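Local coordinates for protein beta-agarase D (Zobellia galactanivorans, PDB 4ASM) that hydrolyses the beta-1,4-linkages of agarose as a secreted endo-acting, configuration-retaining glycoside hydrolase of family 16, represented here by its catalytic domain, at residues 131-136 / 356-361; 185-190 / 197-202. All blocks are in the same frame, centred on the assembly; numbering follows the deposited sequence.

Both contacts are antiparallel strand pairs within the GH16 catalytic domain, whose family fold is a beta-jelly roll, a sandwich of curved sheets with the substrate cleft on the concave side. Contact 1 joins strand 133-140 to strand 350-362, its segments 220 residues apart at the closest ends, so it ties a strand from the first half of the chain to the C-terminal strand. Contact 2 is a local hairpin between strands 183-191 and 197-199, and its residues fall between the two segments of contact 1. The centres lie 21 Å apart and the nearest atoms about 10 Å, without touching. Contact 1 therefore belongs to the framework, whereas contact 2 borders the probable catalytic residue E160.

Contact 1 (131-136 / 356-361); sequences YPVFVE and IRVYKP
E136 and R357 face each other as a hydrogen-bonded antiparallel pair, side chains alongside. R357 approaches side-on: NE and NH2 both donate to OE1 of E136, the latter at 2.7 Å on the syn lone pair. Carboxylate and guanidinium are nearly coplanar, 13° apart. E136 OE2 has a second partner in R222, while R357 also donates to the carbonyls of V13 and P14.

Four backbone bonds, two for F134-Y359 and two for E136-R357, fix the register of strands 133-140 and 350-362, neighbours in the curved sheets of the GH16 beta-jelly roll. At the P132/K360 end, the lysine chain folds back at chi3 (75°) and chi4 (68°), which brings NZ to P132 O at 2.9 Å, above the carbonyl plane; a water links NZ to Y131 O.

Apolar contacts divide between the sheet faces. F134 and Y359 lie side by side, CD2 to CD2 at 4.0 Å, the edge of F134 turned to Y359. Beta-branched V135 and V358 suit the extended strand on the other face, and V133 CG2 meets V358 CG1 at 3.6 Å. P132, after a cis peptide, rests CB on P361 CG.

Buried charge is thus shared among several partners, consistent with an ionised pair locking the strands to the N-terminal segment.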
# COMPACT_ATOMS: atom_id res chain seq x y z
N TYR A 131 0.11 -11.90 10.94
CA TYR A 131 -0.59 -13.07 10.43
C TYR A 131 -1.00 -13.97 11.62
O TYR A 131 -0.29 -14.04 12.64
CB TYR A 131 0.29 -13.84 9.43
CG TYR A 131 1.45 -14.55 10.09
CD1 TYR A 131 1.30 -15.85 10.60
CD2 TYR A 131 2.68 -13.91 10.21
CE1 TYR A 131 2.34 -16.48 11.24
CE2 TYR A 131 3.75 -14.56 10.85
CZ TYR A 131 3.57 -15.83 11.35
OH TYR A 131 4.61 -16.49 11.99
N PRO A 132 -2.14 -14.64 11.50
CA PRO A 132 -3.11 -14.51 10.42
C PRO A 132 -4.03 -13.32 10.67
O PRO A 132 -4.57 -13.16 11.77
CB PRO A 132 -3.88 -15.84 10.47
CG PRO A 132 -3.79 -16.25 11.94
CD PRO A 132 -2.55 -15.64 12.51
N VAL A 133 -4.19 -12.48 9.65
CA VAL A 133 -4.99 -11.27 9.80
C VAL A 133 -5.47 -10.80 8.43
O VAL A 133 -4.72 -10.88 7.45
CB VAL A 133 -4.20 -10.14 10.54
CG1 VAL A 133 -3.02 -9.66 9.71
CG2 VAL A 133 -5.12 -8.99 10.95
N PHE A 134 -6.71 -10.33 8.40
CA PHE A 134 -7.29 -9.72 7.20
C PHE A 134 -7.61 -8.25 7.45
O PHE A 134 -8.26 -7.91 8.45
CB PHE A 134 -8.56 -10.49 6.80
CG PHE A 134 -9.33 -9.86 5.66
CD1 PHE A 134 -8.81 -9.85 4.38
CD2 PHE A 134 -10.59 -9.31 5.90
CE1 PHE A 134 -9.52 -9.26 3.34
CE2 PHE A 134 -11.32 -8.71 4.86
CZ PHE A 134 -10.77 -8.69 3.58
N VAL A 135 -7.11 -7.38 6.58
CA VAL A 135 -7.31 -5.93 6.72
C VAL A 135 -7.96 -5.44 5.44
O VAL A 135 -7.44 -5.68 4.36
CB VAL A 135 -5.95 -5.18 6.93
CG1 VAL A 135 -6.18 -3.68 7.19
CG2 VAL A 135 -5.17 -5.80 8.11
N GLU A 136 -9.09 -4.74 5.57
CA GLU A 136 -9.79 -4.24 4.39
C GLU A 136 -10.34 -2.84 4.62
O GLU A 136 -10.85 -2.56 5.71
CB GLU A 136 -10.96 -5.20 4.02
CG GLU A 136 -11.70 -4.84 2.74
CD GLU A 136 -12.97 -5.63 2.54
OE1 GLU A 136 -13.65 -5.92 3.54
OE2 GLU A 136 -13.29 -5.96 1.38
N ILE A 356 -12.07 1.10 7.82
CA ILE A 356 -11.07 0.06 7.74
C ILE A 356 -11.37 -0.96 8.83
O ILE A 356 -11.56 -0.60 10.00
CB ILE A 356 -9.62 0.64 7.81
CG1 ILE A 356 -8.57 -0.45 7.57
CG2 ILE A 356 -9.40 1.42 9.12
CD1 ILE A 356 -7.18 0.12 7.37
N ARG A 357 -11.44 -2.22 8.43
CA ARG A 357 -11.77 -3.29 9.37
C ARG A 357 -10.66 -4.33 9.38
O ARG A 357 -9.99 -4.58 8.36
CB ARG A 357 -13.12 -3.93 9.01
CG ARG A 357 -13.17 -4.67 7.69
CD ARG A 357 -14.61 -5.09 7.40
NE ARG A 357 -14.76 -5.73 6.10
CZ ARG A 357 -15.82 -6.45 5.75
NH1 ARG A 357 -16.82 -6.64 6.63
NH2 ARG A 357 -15.91 -6.94 4.53
N VAL A 358 -10.47 -4.95 10.55
CA VAL A 358 -9.39 -5.90 10.77
C VAL A 358 -10.01 -7.11 11.44
O VAL A 358 -10.71 -6.96 12.45
CB VAL A 358 -8.32 -5.29 11.68
CG1 VAL A 358 -7.22 -6.29 11.96
CG2 VAL A 358 -7.74 -4.01 11.06
N TYR A 359 -9.77 -8.30 10.87
CA TYR A 359 -10.24 -9.56 11.46
C TYR A 359 -9.10 -10.56 11.61
O TYR A 359 -8.10 -10.51 10.90
CB TYR A 359 -11.28 -10.22 10.56
CG TYR A 359 -12.55 -9.45 10.33
CD1 TYR A 359 -13.67 -9.59 11.18
CD2 TYR A 359 -12.67 -8.60 9.23
CE1 TYR A 359 -14.84 -8.86 10.93
CE2 TYR A 359 -13.83 -7.90 8.98
CZ TYR A 359 -14.92 -8.03 9.83
OH TYR A 359 -16.07 -7.31 9.54
N LYS A 360 -9.26 -11.47 12.57
CA LYS A 360 -8.40 -12.64 12.61
C LYS A 360 -9.26 -13.90 12.60
O LYS A 360 -10.38 -13.88 13.12
CB LYS A 360 -7.49 -12.60 13.84
CG LYS A 360 -6.56 -11.38 13.91
CD LYS A 360 -5.75 -11.36 15.21
CE LYS A 360 -4.63 -12.37 15.19
NZ LYS A 360 -3.56 -12.00 14.19
N PRO A 361 -8.75 -15.00 12.01
CA PRO A 361 -9.51 -16.25 11.93
C PRO A 361 -9.41 -17.01 13.25
O PRO A 361 -8.31 -17.15 13.80
CB PRO A 361 -8.80 -17.02 10.82
CG PRO A 361 -7.41 -16.57 10.85
CD PRO A 361 -7.42 -15.13 11.39
O HOH W 1 -1.29 -13.38 15.08

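Contact 2 (185-190 / 197-202); sequences LSHHVF and KDYQPA
K197 meets F190 at the turn end of a short antiparallel beta hairpin, strands 183-191 and 197-199, beside the probable active site of this GH16 domain. The carbonyl O of K197 accepts a CA-H...O contact from F190 CA at 3.2 Å, while its long chain suits a partly exposed place, NZ making a weak hydrogen bond to N273 OD1.

D198 forms a non-hydrogen-bonded pair with F190. Their side chains run alongside each other, carboxylate and ring planes 31° apart, and CG of D198 lies 3.3 Å from F190 CE1. The phenyl ring also touches E160, the probable nucleophile.

Y199 supplies the two backbone hydrogen bonds of the pairing: its N donates to V189 O at 2.9 Å and its O accepts from V189 N. CB packs on V189 CG2, a methyl of a beta-branched residue well suited to a strand; with CG anti to the backbone N (chi1 177°) the large ring is carried on to P305 and Y308.

At Q200 the strand has ended. CB sits over the centre of the H188 ring, 3.5 Å above its plane, in a CH-pi contact; H188 packs on E160 and D162. Glutamine offers aliphatic C-H groups to this flat imidazole face and can keep its amide at a partly exposed edge.

P201, which lacks an N-H to offer a strand partner, presents its ring to H187. The imidazole is held by the NE2 bond to I303 O, and P201 CD lies over its face, 4.0 Å from the ring centroid and 27° off the normal.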
# COMPACT_ATOMS: atom_id res chain seq x y z
N LEU A 185 -0.50 -4.02 -6.41
CA LEU A 185 -0.74 -4.99 -5.33
C LEU A 185 0.66 -5.45 -4.91
O LEU A 185 1.37 -6.11 -5.68
CB LEU A 185 -1.62 -6.16 -5.79
CG LEU A 185 -2.94 -5.71 -6.42
CD1 LEU A 185 -3.66 -6.93 -6.94
CD2 LEU A 185 -3.77 -4.97 -5.38
N SER A 186 1.08 -5.03 -3.72
CA SER A 186 2.51 -4.99 -3.44
C SER A 186 2.88 -5.29 -1.98
O SER A 186 2.03 -5.44 -1.11
CB SER A 186 3.04 -3.61 -3.85
OG SER A 186 4.46 -3.54 -3.92
N HIS A 187 4.19 -5.39 -1.77
CA HIS A 187 4.77 -5.51 -0.44
C HIS A 187 6.20 -5.05 -0.61
O HIS A 187 6.64 -4.82 -1.73
CB HIS A 187 4.70 -6.96 0.08
CG HIS A 187 5.71 -7.88 -0.55
ND1 HIS A 187 5.43 -8.64 -1.67
CD2 HIS A 187 6.99 -8.17 -0.21
CE1 HIS A 187 6.50 -9.36 -1.98
NE2 HIS A 187 7.46 -9.10 -1.11
N HIS A 188 6.93 -4.88 0.49
CA HIS A 188 8.36 -4.61 0.35
C HIS A 188 9.10 -5.40 1.41
O HIS A 188 8.60 -5.62 2.50
CB HIS A 188 8.68 -3.13 0.62
CG HIS A 188 8.36 -2.19 -0.51
ND1 HIS A 188 7.07 -1.82 -0.86
CD2 HIS A 188 9.18 -1.46 -1.29
CE1 HIS A 188 7.13 -0.93 -1.84
NE2 HIS A 188 8.40 -0.69 -2.11
N VAL A 189 10.34 -5.76 1.07
CA VAL A 189 11.32 -6.18 2.06
C VAL A 189 12.56 -5.31 1.90
O VAL A 189 12.94 -4.96 0.78
CB VAL A 189 11.65 -7.72 2.03
CG1 VAL A 189 10.40 -8.54 2.37
CG2 VAL A 189 12.28 -8.17 0.69
N PHE A 190 13.20 -4.98 3.03
CA PHE A 190 14.35 -4.05 3.02
C PHE A 190 15.54 -4.61 3.77
O PHE A 190 15.37 -5.26 4.79
CB PHE A 190 14.01 -2.72 3.72
CG PHE A 190 12.88 -1.95 3.09
CD1 PHE A 190 13.13 -1.02 2.09
CD2 PHE A 190 11.57 -2.13 3.54
CE1 PHE A 190 12.05 -0.30 1.51
CE2 PHE A 190 10.52 -1.41 2.99
CZ PHE A 190 10.77 -0.50 1.98
N LYS A 197 18.78 -1.74 0.75
CA LYS A 197 18.19 -2.39 -0.43
C LYS A 197 16.69 -2.49 -0.25
O LYS A 197 16.20 -2.68 0.86
CB LYS A 197 18.77 -3.79 -0.63
CG LYS A 197 20.27 -3.79 -0.84
CD LYS A 197 20.79 -5.14 -1.26
CE LYS A 197 22.30 -5.11 -1.40
NZ LYS A 197 22.75 -4.30 -2.56
N ASP A 198 15.97 -2.39 -1.37
CA ASP A 198 14.51 -2.38 -1.37
C ASP A 198 14.02 -3.33 -2.46
O ASP A 198 14.39 -3.18 -3.62
CB ASP A 198 14.05 -0.95 -1.64
CG ASP A 198 12.53 -0.79 -1.68
OD1 ASP A 198 11.80 -1.76 -1.40
OD2 ASP A 198 12.07 0.32 -2.00
N TYR A 199 13.22 -4.32 -2.07
CA TYR A 199 12.52 -5.17 -3.04
C TYR A 199 10.99 -5.02 -2.92
O TYR A 199 10.45 -5.00 -1.83
CB TYR A 199 12.86 -6.64 -2.83
CG TYR A 199 12.06 -7.51 -3.77
CD1 TYR A 199 12.44 -7.61 -5.11
CD2 TYR A 199 10.91 -8.17 -3.34
CE1 TYR A 199 11.69 -8.36 -6.02
CE2 TYR A 199 10.14 -8.94 -4.24
CZ TYR A 199 10.55 -9.02 -5.58
OH TYR A 199 9.84 -9.78 -6.47
N GLN A 200 10.33 -4.92 -4.08
CA GLN A 200 8.88 -4.97 -4.19
C GLN A 200 8.51 -5.71 -5.49
O GLN A 200 9.32 -5.79 -6.42
CB GLN A 200 8.30 -3.56 -4.23
CG GLN A 200 8.69 -2.80 -5.49
CD GLN A 200 8.24 -1.36 -5.46
OE1 GLN A 200 9.05 -0.42 -5.43
NE2 GLN A 200 6.96 -1.18 -5.39
N PRO A 201 7.29 -6.26 -5.55
CA PRO A 201 6.85 -6.90 -6.79
C PRO A 201 6.89 -5.96 -7.98
O PRO A 201 6.40 -4.83 -7.92
CB PRO A 201 5.42 -7.35 -6.49
CG PRO A 201 5.44 -7.54 -4.97
CD PRO A 201 6.29 -6.39 -4.47
N ALA A 202 7.50 -6.47 -9.05
CA ALA A 202 7.66 -5.74 -10.30
C ALA A 202 7.21 -6.56 -11.51
O ALA A 202 7.55 -6.23 -12.64
CB ALA A 202 9.12 -5.30 -10.47